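Local coordinates for protein putative glycosyltransferase (GalT1) (Streptococcus parasanguinis FW213, PDB 5HEA) that probably transfers a sugar from a nucleotide-activated donor to an acceptor, as a family 2 glycosyltransferase domain of the GT-A type forming the C-terminal part of a longer protein, at residues Gly4-Pro12 with Leu27-Phe35; Tyr140-Met151 with Tyr199-Glu210. All coordinates share one frame; numbering follows the deposited sequence.

Contact 1 of 2, residues Gly4-Pro12 with Leu27-Phe35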
loop_
_atom_site.group_PDB
_atom_site.type_symbol
_atom_site.label_atom_id
_atom_site.label_comp_id
_atom_site.label_asym_id
_atom_site.label_seq_id
_atom_site.Cartn_x
_atom_site.Cartn_y
_atom_site.Cartn_z
ATOM N N GLY A 4 51.683 8.205 -6.294
ATOM C CA GLY A 4 51.165 6.878 -6.003
ATOM C C GLY A 4 49.898 6.567 -6.783
ATOM O O GLY A 4 49.337 7.450 -7.438
ATOM N N GLU A 5 49.440 5.319 -6.707
ATOM C CA GLU A 5 48.257 4.880 -7.453
ATOM C C GLU A 5 46.967 5.479 -6.892
ATOM O O GLU A 5 46.925 5.927 -5.752
ATOM C CB GLU A 5 48.186 3.361 -7.458
ATOM C CG GLU A 5 49.458 2.720 -7.985
ATOM C CD GLU A 5 49.805 1.430 -7.267
ATOM O OE1 GLU A 5 49.888 0.383 -7.945
ATOM O OE2 GLU A 5 50.004 1.463 -6.027
ATOM N N LEU A 6 45.917 5.493 -7.700
ATOM C CA LEU A 6 44.705 6.217 -7.343
ATOM C C LEU A 6 43.915 5.513 -6.243
ATOM O O LEU A 6 43.609 4.318 -6.338
ATOM C CB LEU A 6 43.832 6.426 -8.574
ATOM C CG LEU A 6 42.499 7.139 -8.350
ATOM C CD1 LEU A 6 42.718 8.634 -8.120
ATOM C CD2 LEU A 6 41.579 6.880 -9.541
ATOM N N ILE A 7 43.613 6.257 -5.187
ATOM C CA ILE A 7 42.761 5.747 -4.135
ATOM C C ILE A 7 41.357 6.336 -4.294
ATOM O O ILE A 7 41.190 7.550 -4.390
ATOM C CB ILE A 7 43.326 6.076 -2.742
ATOM C CG1 ILE A 7 44.676 5.379 -2.530
ATOM C CG2 ILE A 7 42.344 5.648 -1.649
ATOM C CD1 ILE A 7 45.346 5.785 -1.237
ATOM N N SER A 8 40.346 5.478 -4.326
ATOM C CA SER A 8 38.966 5.969 -4.352
ATOM C C SER A 8 38.376 6.055 -2.942
ATOM O O SER A 8 38.281 5.046 -2.239
ATOM C CB SER A 8 38.084 5.074 -5.225
ATOM O OG SER A 8 38.495 5.095 -6.581
ATOM N N ILE A 9 37.966 7.259 -2.547
ATOM C CA ILE A 9 37.351 7.502 -1.240
ATOM C C ILE A 9 35.854 7.672 -1.402
ATOM O O ILE A 9 35.397 8.639 -2.019
ATOM C CB ILE A 9 37.875 8.794 -0.602
ATOM C CG1 ILE A 9 39.411 8.819 -0.634
ATOM C CG2 ILE A 9 37.321 8.938 0.822
ATOM C CD1 ILE A 9 39.997 10.199 -0.325
ATOM N N ILE A 10 35.098 6.729 -0.849
ATOM C CA ILE A 10 33.650 6.700 -0.990
ATOM C C ILE A 10 32.987 7.351 0.213
ATOM O O ILE A 10 33.172 6.925 1.355
ATOM C CB ILE A 10 33.148 5.251 -1.196
ATOM C CG1 ILE A 10 33.671 4.718 -2.537
ATOM C CG2 ILE A 10 31.612 5.187 -1.122
ATOM C CD1 ILE A 10 33.582 3.210 -2.689
ATOM N N VAL A 11 32.224 8.404 -0.050
ATOM C CA VAL A 11 31.649 9.207 1.016
ATOM C C VAL A 11 30.142 9.351 0.800
ATOM O O VAL A 11 29.690 10.186 0.018
ATOM C CB VAL A 11 32.326 10.598 1.087
ATOM C CG1 VAL A 11 31.702 11.463 2.195
ATOM C CG2 VAL A 11 33.831 10.445 1.306
ATOM N N PRO A 12 29.354 8.510 1.478
ATOM C CA PRO A 12 27.900 8.637 1.400
ATOM C C PRO A 12 27.453 9.899 2.129
ATOM O O PRO A 12 27.980 10.231 3.194
ATOM C CB PRO A 12 27.396 7.392 2.146
ATOM C CG PRO A 12 28.567 6.453 2.146
ATOM C CD PRO A 12 29.762 7.329 2.251
ATOM N N LEU A 27 39.714 15.924 4.168
ATOM C CA LEU A 27 40.130 15.057 3.059
ATOM C C LEU A 27 40.973 15.763 1.997
ATOM O O LEU A 27 41.964 15.216 1.511
ATOM C CB LEU A 27 38.912 14.413 2.375
ATOM C CG LEU A 27 38.085 13.435 3.207
ATOM C CD1 LEU A 27 36.856 12.942 2.416
ATOM C CD2 LEU A 27 38.946 12.270 3.614
ATOM N N LEU A 28 40.564 16.963 1.610
ATOM C CA LEU A 28 41.331 17.732 0.635
ATOM C C LEU A 28 42.731 18.103 1.144
ATOM O O LEU A 28 43.635 18.339 0.345
ATOM C CB LEU A 28 40.556 18.976 0.214
ATOM C CG LEU A 28 39.269 18.681 -0.561
ATOM C CD1 LEU A 28 38.573 19.977 -0.981
ATOM C CD2 LEU A 28 39.571 17.807 -1.774
ATOM N N ARG A 29 42.909 18.137 2.464
ATOM C CA ARG A 29 44.224 18.374 3.064
ATOM C C ARG A 29 45.104 17.125 3.175
ATOM O O ARG A 29 46.100 17.147 3.897
ATOM C CB ARG A 29 44.078 18.971 4.466
ATOM C CG ARG A 29 43.582 20.410 4.494
ATOM C CD ARG A 29 43.657 20.970 5.905
ATOM N NE ARG A 29 43.037 20.082 6.890
ATOM C CZ ARG A 29 41.876 20.327 7.500
ATOM N NH1 ARG A 29 41.206 21.444 7.236
ATOM N NH2 ARG A 29 41.390 19.461 8.383
ATOM N N GLN A 30 44.750 16.043 2.486
ATOM C CA GLN A 30 45.537 14.811 2.589
ATOM C C GLN A 30 46.925 14.977 1.987
ATOM O O GLN A 30 47.072 15.538 0.902
ATOM C CB GLN A 30 44.824 13.631 1.922
ATOM C CG GLN A 30 43.695 13.069 2.744
ATOM C CD GLN A 30 44.137 12.715 4.146
ATOM O OE1 GLN A 30 44.942 11.796 4.344
ATOM N NE2 GLN A 30 43.627 13.448 5.130
ATOM N N THR A 31 47.936 14.475 2.692
ATOM C CA THR A 31 49.307 14.465 2.185
ATOM C C THR A 31 49.450 13.527 0.986
ATOM O O THR A 31 50.313 13.728 0.128
ATOM C CB THR A 31 50.319 14.062 3.285
ATOM O OG1 THR A 31 50.005 12.757 3.774
ATOM C CG2 THR A 31 50.255 15.030 4.441
ATOM N N TYR A 32 48.614 12.489 0.940
ATOM C CA TYR A 32 48.539 11.625 -0.232
ATOM C C TYR A 32 47.616 12.289 -1.241
ATOM O O TYR A 32 46.421 12.448 -0.994
ATOM C CB TYR A 32 48.005 10.242 0.142
ATOM C CG TYR A 32 48.155 9.203 -0.955
ATOM C CD1 TYR A 32 47.215 9.096 -1.970
ATOM C CD2 TYR A 32 49.240 8.335 -0.971
ATOM C CE1 TYR A 32 47.345 8.150 -2.970
ATOM C CE2 TYR A 32 49.382 7.385 -1.966
ATOM C CZ TYR A 32 48.426 7.295 -2.957
ATOM O OH TYR A 32 48.555 6.357 -3.941
ATOM N N LYS A 33 48.169 12.675 -2.381
ATOM C CA LYS A 33 47.459 13.561 -3.299
ATOM C C LYS A 33 46.595 12.834 -4.327
ATOM O O LYS A 33 45.580 13.366 -4.777
ATOM C CB LYS A 33 48.455 14.472 -4.027
ATOM C CG LYS A 33 49.332 15.309 -3.102
ATOM C CD LYS A 33 48.501 16.318 -2.352
ATOM C CE LYS A 33 49.352 17.128 -1.391
ATOM N NZ LYS A 33 48.553 18.225 -0.765
ATOM N N ASN A 34 46.999 11.628 -4.706
ATOM C CA ASN A 34 46.345 10.956 -5.823
ATOM C C ASN A 34 45.083 10.184 -5.424
ATOM O O ASN A 34 45.077 8.954 -5.370
ATOM C CB ASN A 34 47.325 10.046 -6.568
ATOM C CG ASN A 34 46.776 9.588 -7.904
ATOM O OD1 ASN A 34 45.769 10.115 -8.378
ATOM N ND2 ASN A 34 47.424 8.604 -8.513
ATOM N N PHE A 35 44.019 10.921 -5.138
ATOM C CA PHE A 35 42.759 10.293 -4.785
ATOM C C PHE A 35 41.611 10.883 -5.586
ATOM O O PHE A 35 41.742 11.945 -6.194
ATOM C CB PHE A 35 42.468 10.434 -3.285
ATOM C CG PHE A 35 42.454 11.861 -2.797
ATOM C CD1 PHE A 35 41.360 12.682 -3.024
ATOM C CD2 PHE A 35 43.537 12.378 -2.116
ATOM C CE1 PHE A 35 41.353 13.992 -2.585
ATOM C CE2 PHE A 35 43.540 13.682 -1.666
ATOM C CZ PHE A 35 42.445 14.493 -1.896
#
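Ile-7 and Phe-35 form a parallel bridge where strand 7-13 and strand 35-41 start side by side, with Ile-7 N bonded to Asn-34 O at 3.1 Å. This is the opening beta-alpha-beta unit of the GT-A fold, a Rossmann-like arrangement. Helix 20-28 is its crossover, and the loop after the helix leads back to the sheet.

Two side chains of that loop hold the backbone just ahead of the first strand. The hydroxyl Tyr-32 OH donates to Glu-5 O at 2.5 Å, and this carbonyl oxygen lies at the edge of the ring, near its plane. Next to it, Asn-34 ND2 donates to Gly-4 O at 2.5 Å in a nearly straight bond, 172° at the hydrogen. Both bonds are shorter than usual, and their exact lengths are doubtful. The other branch of the amide, Asn-34 OD1, lies 3.4 Å from Leu-6 CD1.

Ile-7 meets the tyrosine over a ring face. Its CD1 lies 3.9 Å from the centroid of the Tyr-32 ring, a CH-pi contact set toward the rim. Leu-102 of helix 101-110 also packs on both residues.

Farther along the strand the contact is purely apolar. Ile-9 CD1 approaches the Phe-35 ring obliquely, 3.9 Å from Phe-35 CG. Beyond it, Leu-27 at the helix end passes Val-11 in the opposite direction, with Leu-27 CD1 and Val-11 CG2 4.1 Å apart.

Contact 2 of 2, residues Tyr140-Met151 with Tyr199-Glu210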
loop_
_atom_site.group_PDB
_atom_site.type_symbol
_atom_site.label_atom_id
_atom_site.label_comp_id
_atom_site.label_asym_id
_atom_site.label_seq_id
_atom_site.Cartn_x
_atom_site.Cartn_y
_atom_site.Cartn_z
ATOM N N TYR A 140 51.191 2.892 20.197
ATOM C CA TYR A 140 51.334 2.607 18.772
ATOM C C TYR A 140 52.014 1.268 18.506
ATOM O O TYR A 140 53.030 0.936 19.107
ATOM C CB TYR A 140 52.107 3.713 18.043
ATOM C CG TYR A 140 52.378 3.387 16.584
ATOM C CD1 TYR A 140 51.425 3.641 15.616
ATOM C CD2 TYR A 140 53.591 2.824 16.178
ATOM C CE1 TYR A 140 51.657 3.346 14.282
ATOM C CE2 TYR A 140 53.832 2.520 14.839
ATOM C CZ TYR A 140 52.856 2.788 13.897
ATOM O OH TYR A 140 53.058 2.501 12.561
ATOM N N PHE A 141 51.428 0.497 17.603
ATOM C CA PHE A 141 52.119 -0.631 17.014
ATOM C C PHE A 141 51.577 -0.851 15.607
ATOM O O PHE A 141 50.545 -0.296 15.223
ATOM C CB PHE A 141 51.998 -1.906 17.867
ATOM C CG PHE A 141 50.624 -2.518 17.872
ATOM C CD1 PHE A 141 50.270 -3.483 16.927
ATOM C CD2 PHE A 141 49.688 -2.141 18.816
ATOM C CE1 PHE A 141 48.996 -4.053 16.922
ATOM C CE2 PHE A 141 48.401 -2.710 18.818
ATOM C CZ PHE A 141 48.063 -3.665 17.877
ATOM N N CYS A 142 52.301 -1.656 14.852
ATOM C CA CYS A 142 51.902 -2.069 13.525
ATOM C C CYS A 142 52.211 -3.555 13.488
ATOM O O CYS A 142 53.133 -4.003 14.165
ATOM C CB CYS A 142 52.714 -1.308 12.478
ATOM S SG CYS A 142 52.295 -1.718 10.773
ATOM N N LYS A 143 51.439 -4.323 12.729
ATOM C CA LYS A 143 51.643 -5.771 12.637
ATOM C C LYS A 143 50.990 -6.311 11.372
ATOM O O LYS A 143 49.941 -5.811 10.949
ATOM C CB LYS A 143 51.038 -6.474 13.858
ATOM C CG LYS A 143 51.500 -7.912 14.040
ATOM C CD LYS A 143 50.870 -8.537 15.273
ATOM C CE LYS A 143 51.384 -9.957 15.505
ATOM N NZ LYS A 143 51.046 -10.888 14.383
ATOM N N ASN A 144 51.624 -7.313 10.768
ATOM C CA ASN A 144 51.040 -8.056 9.662
ATOM C C ASN A 144 50.316 -9.267 10.218
ATOM O O ASN A 144 50.834 -9.930 11.106
ATOM C CB ASN A 144 52.128 -8.520 8.685
ATOM C CG ASN A 144 52.711 -7.381 7.882
ATOM O OD1 ASN A 144 52.082 -6.336 7.731
ATOM N ND2 ASN A 144 53.918 -7.573 7.362
ATOM N N TYR A 145 49.117 -9.544 9.710
ATOM C CA TYR A 145 48.335 -10.686 10.185
ATOM C C TYR A 145 47.957 -11.622 9.051
ATOM O O TYR A 145 47.662 -11.178 7.939
ATOM C CB TYR A 145 47.028 -10.229 10.844
ATOM C CG TYR A 145 47.190 -9.419 12.104
ATOM C CD1 TYR A 145 47.197 -10.034 13.352
ATOM C CD2 TYR A 145 47.314 -8.034 12.052
ATOM C CE1 TYR A 145 47.336 -9.292 14.511
ATOM C CE2 TYR A 145 47.452 -7.287 13.207
ATOM C CZ TYR A 145 47.462 -7.920 14.432
ATOM O OH TYR A 145 47.607 -7.177 15.582
ATOM N N THR A 146 47.931 -12.920 9.347
ATOM C CA THR A 146 47.248 -13.861 8.479
ATOM C C THR A 146 45.765 -13.646 8.724
ATOM O O THR A 146 45.374 -13.038 9.727
ATOM C CB THR A 146 47.564 -15.324 8.842
ATOM O OG1 THR A 146 47.013 -15.607 10.135
ATOM C CG2 THR A 146 49.075 -15.582 8.859
ATOM N N ILE A 147 44.924 -14.164 7.837
ATOM C CA ILE A 147 43.487 -13.983 8.025
ATOM C C ILE A 147 43.022 -14.690 9.300
ATOM O O ILE A 147 42.224 -14.146 10.050
ATOM C CB ILE A 147 42.671 -14.449 6.809
ATOM C CG1 ILE A 147 43.231 -13.817 5.536
ATOM C CG2 ILE A 147 41.189 -14.110 6.994
ATOM C CD1 ILE A 147 43.510 -12.313 5.655
ATOM N N ALA A 148 43.554 -15.882 9.558
ATOM C CA ALA A 148 43.219 -16.626 10.780
ATOM C C ALA A 148 43.553 -15.851 12.059
ATOM O O ALA A 148 42.733 -15.775 12.983
ATOM C CB ALA A 148 43.901 -17.987 10.779
ATOM N N GLU A 149 44.748 -15.264 12.103
ATOM C CA GLU A 149 45.144 -14.382 13.206
ATOM C C GLU A 149 44.254 -13.152 13.282
ATOM O O GLU A 149 43.872 -12.696 14.369
ATOM C CB GLU A 149 46.593 -13.915 13.029
ATOM C CG GLU A 149 47.626 -15.010 13.159
ATOM C CD GLU A 149 49.036 -14.519 12.848
ATOM O OE1 GLU A 149 49.178 -13.552 12.067
ATOM O OE2 GLU A 149 50.003 -15.101 13.384
ATOM N N TRP A 150 43.954 -12.592 12.117
ATOM C CA TRP A 150 43.108 -11.411 12.053
ATOM C C TRP A 150 41.707 -11.692 12.630
ATOM O O TRP A 150 41.190 -10.910 13.435
ATOM C CB TRP A 150 43.004 -10.909 10.612
ATOM C CG TRP A 150 42.212 -9.668 10.512
ATOM C CD1 TRP A 150 40.948 -9.538 10.007
ATOM C CD2 TRP A 150 42.599 -8.370 10.967
ATOM N NE1 TRP A 150 40.538 -8.232 10.097
ATOM C CE2 TRP A 150 41.528 -7.493 10.686
ATOM C CE3 TRP A 150 43.753 -7.857 11.568
ATOM C CZ2 TRP A 150 41.577 -6.129 10.986
ATOM C CZ3 TRP A 150 43.796 -6.507 11.872
ATOM C CH2 TRP A 150 42.715 -5.658 11.580
ATOM N N MET A 151 41.124 -12.825 12.242
ATOM C CA MET A 151 39.769 -13.193 12.665
ATOM C C MET A 151 39.691 -13.686 14.111
ATOM O O MET A 151 38.773 -14.429 14.460
ATOM C CB MET A 151 39.208 -14.291 11.754
ATOM C CG MET A 151 39.074 -13.917 10.277
ATOM S SD MET A 151 37.924 -12.561 9.957
ATOM C CE MET A 151 37.936 -12.554 8.182
ATOM N N TYR A 199 37.840 -9.111 4.177
ATOM C CA TYR A 199 38.969 -9.734 4.884
ATOM C C TYR A 199 39.210 -11.173 4.390
ATOM O O TYR A 199 40.353 -11.605 4.152
ATOM C CB TYR A 199 38.690 -9.795 6.384
ATOM C CG TYR A 199 38.580 -8.488 7.124
ATOM C CD1 TYR A 199 39.294 -7.368 6.729
ATOM C CD2 TYR A 199 37.773 -8.391 8.258
ATOM C CE1 TYR A 199 39.187 -6.174 7.434
ATOM C CE2 TYR A 199 37.654 -7.203 8.963
ATOM C CZ TYR A 199 38.361 -6.107 8.546
ATOM O OH TYR A 199 38.261 -4.945 9.254
ATOM N N LEU A 200 38.127 -11.925 4.229
ATOM C CA LEU A 200 38.243 -13.327 3.803
ATOM C C LEU A 200 38.808 -13.462 2.381
ATOM O O LEU A 200 39.287 -14.526 2.000
ATOM C CB LEU A 200 36.894 -14.050 3.932
ATOM C CG LEU A 200 36.353 -14.226 5.352
ATOM C CD1 LEU A 200 34.894 -14.691 5.325
ATOM C CD2 LEU A 200 37.229 -15.208 6.147
ATOM N N LYS A 201 38.764 -12.380 1.604
ATOM C CA LYS A 201 39.339 -12.378 0.260
ATOM C C LYS A 201 40.846 -12.140 0.312
ATOM O O LYS A 201 41.556 -12.459 -0.637
ATOM C CB LYS A 201 38.694 -11.292 -0.609
ATOM C CG LYS A 201 37.250 -11.554 -1.030
ATOM C CD LYS A 201 37.185 -12.520 -2.191
ATOM C CE LYS A 201 35.935 -12.283 -3.035
ATOM N NZ LYS A 201 36.042 -11.112 -3.952
ATOM N N ALA A 202 41.335 -11.586 1.419
ATOM C CA ALA A 202 42.739 -11.167 1.503
ATOM C C ALA A 202 43.685 -12.302 1.895
ATOM O O ALA A 202 43.244 -13.336 2.396
ATOM C CB ALA A 202 42.887 -9.988 2.466
ATOM N N SER A 203 44.985 -12.102 1.657
ATOM C CA SER A 203 46.022 -13.050 2.083
ATOM C C SER A 203 46.689 -12.562 3.363
ATOM O O SER A 203 47.036 -13.355 4.236
ATOM C CB SER A 203 47.098 -13.220 0.999
ATOM O OG SER A 203 46.599 -13.928 -0.122
ATOM N N GLN A 204 46.865 -11.246 3.463
ATOM C CA GLN A 204 47.497 -10.632 4.621
ATOM C C GLN A 204 46.913 -9.249 4.867
ATOM O O GLN A 204 46.612 -8.504 3.932
ATOM C CB GLN A 204 49.009 -10.510 4.419
ATOM C CG GLN A 204 49.732 -9.790 5.559
ATOM C CD GLN A 204 51.236 -9.743 5.353
ATOM O OE1 GLN A 204 51.949 -10.702 5.662
ATOM N NE2 GLN A 204 51.722 -8.630 4.818
ATOM N N ILE A 205 46.763 -8.911 6.140
ATOM C CA ILE A 205 46.220 -7.629 6.530
ATOM C C ILE A 205 47.219 -6.929 7.445
ATOM O O ILE A 205 47.802 -7.564 8.318
ATOM C CB ILE A 205 44.885 -7.836 7.250
ATOM C CG1 ILE A 205 43.912 -8.571 6.305
ATOM C CG2 ILE A 205 44.346 -6.504 7.761
ATOM C CD1 ILE A 205 42.551 -8.886 6.910
ATOM N N THR A 206 47.431 -5.631 7.230
ATOM C CA THR A 206 48.318 -4.858 8.093
ATOM C C THR A 206 47.506 -3.901 8.964
ATOM O O THR A 206 46.695 -3.122 8.457
ATOM C CB THR A 206 49.352 -4.062 7.281
ATOM O OG1 THR A 206 50.158 -4.970 6.517
ATOM C CG2 THR A 206 50.255 -3.247 8.213
ATOM N N PHE A 207 47.715 -3.975 10.276
ATOM C CA PHE A 207 47.040 -3.080 11.211
ATOM C C PHE A 207 48.006 -2.036 11.745
ATOM O O PHE A 207 49.113 -2.381 12.178
ATOM C CB PHE A 207 46.443 -3.874 12.383
ATOM C CG PHE A 207 45.721 -3.011 13.390
ATOM C CD1 PHE A 207 44.514 -2.409 13.065
ATOM C CD2 PHE A 207 46.242 -2.808 14.653
ATOM C CE1 PHE A 207 43.850 -1.624 13.976
ATOM C CE2 PHE A 207 45.585 -2.008 15.575
ATOM C CZ PHE A 207 44.387 -1.421 15.237
ATOM N N ILE A 208 47.603 -0.763 11.714
ATOM C CA ILE A 208 48.369 0.277 12.413
ATOM C C ILE A 208 47.544 0.859 13.555
ATOM O O ILE A 208 46.454 1.405 13.330
ATOM C CB ILE A 208 48.883 1.410 11.474
ATOM C CG1 ILE A 208 47.842 1.777 10.433
ATOM C CG2 ILE A 208 50.147 0.978 10.750
ATOM C CD1 ILE A 208 48.283 2.870 9.487
ATOM N N ASN A 209 48.054 0.724 14.779
ATOM C CA ASN A 209 47.335 1.191 15.955
ATOM C C ASN A 209 47.523 2.679 16.198
ATOM O O ASN A 209 48.136 3.088 17.184
ATOM C CB ASN A 209 47.718 0.414 17.217
ATOM C CG ASN A 209 46.668 0.549 18.314
ATOM O OD1 ASN A 209 45.474 0.573 18.022
ATOM N ND2 ASN A 209 47.107 0.670 19.570
ATOM N N GLU A 210 46.995 3.480 15.283
ATOM C CA GLU A 210 46.977 4.927 15.445
ATOM C C GLU A 210 45.545 5.411 15.220
ATOM O O GLU A 210 44.846 4.920 14.325
ATOM C CB GLU A 210 47.938 5.596 14.457
ATOM C CG GLU A 210 47.663 5.263 12.996
ATOM C CD GLU A 210 48.635 5.950 12.039
ATOM O OE1 GLU A 210 49.862 5.751 12.191
ATOM O OE2 GLU A 210 48.167 6.685 11.135
HETATM O O HOH W 1 51.778 4.263 10.431
HETATM O O HOH W 2 46.222 -15.572 5.472
#
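Trp-150 points the N-H edge of its indole at the Tyr-199 ring, an edge-to-face pair with planes at 74°. They sit on helices flanking an antiparallel strand pair: helix 147-150 follows strand 142-146 and helix 195-201 precedes strand 204-210. Trp-150 NE1 stands over the ring centre, 3.3 Å from Tyr-199 CE2. Ile-205 of strand 204-210 covers an indole face, with its CD1 3.7 Å from the centroid of the five-membered ring. Phe-207 CB, two residues on, meets the indole edge.

Backbone bonds run both ways between Lys-143 and Phe-207 and between Tyr-145 and Ile-205. Tyr-145 lies alongside Phe-207 on the sheet face that also carries Ile-205. On the other face, Thr-206 OG1 donates to Asn-144 OD1 at 2.7 Å. The Asn-144 and Gln-204 amides stack with planes 18° apart. Ser-114 bonds to both Thr-206 OG1 and Gln-204 NE2.

A capping box of Thr-146 and Glu-149 closes the start of helix 147-150. Ile-147 CD1 packs against both Ala-202 CB and Ile-205 CD1. Farther out, Tyr-199 OH bonds to Thr-164 O, while Leu-288 of a second subunit packs on Leu-200. A water joins the helix start to the facing turn, 3.0 Å from Ile-147 N and 2.7 Å from Ser-203 O.

Contact 1 closes before contact 2 opens, so the two come in series along the chain. Their centres are 22 Å apart, and their nearest atoms are about 9 Å apart without touching. Both belong to one mixed sheet. Contact 1 lies in its parallel part, where strands 7-13, 35-41 and 62-66 run together. Contact 2 lies where strand 142-146 pairs with strand 204-217. Strands 87-90, 171-174 and 116-125 connect the two places in that order. Helix 101-110 packs against both contacts. One continuous set of strand pairings thus links the Rossmann-like start of the GT-A domain to strands whose flanking helices touch a second subunit of the hexamer.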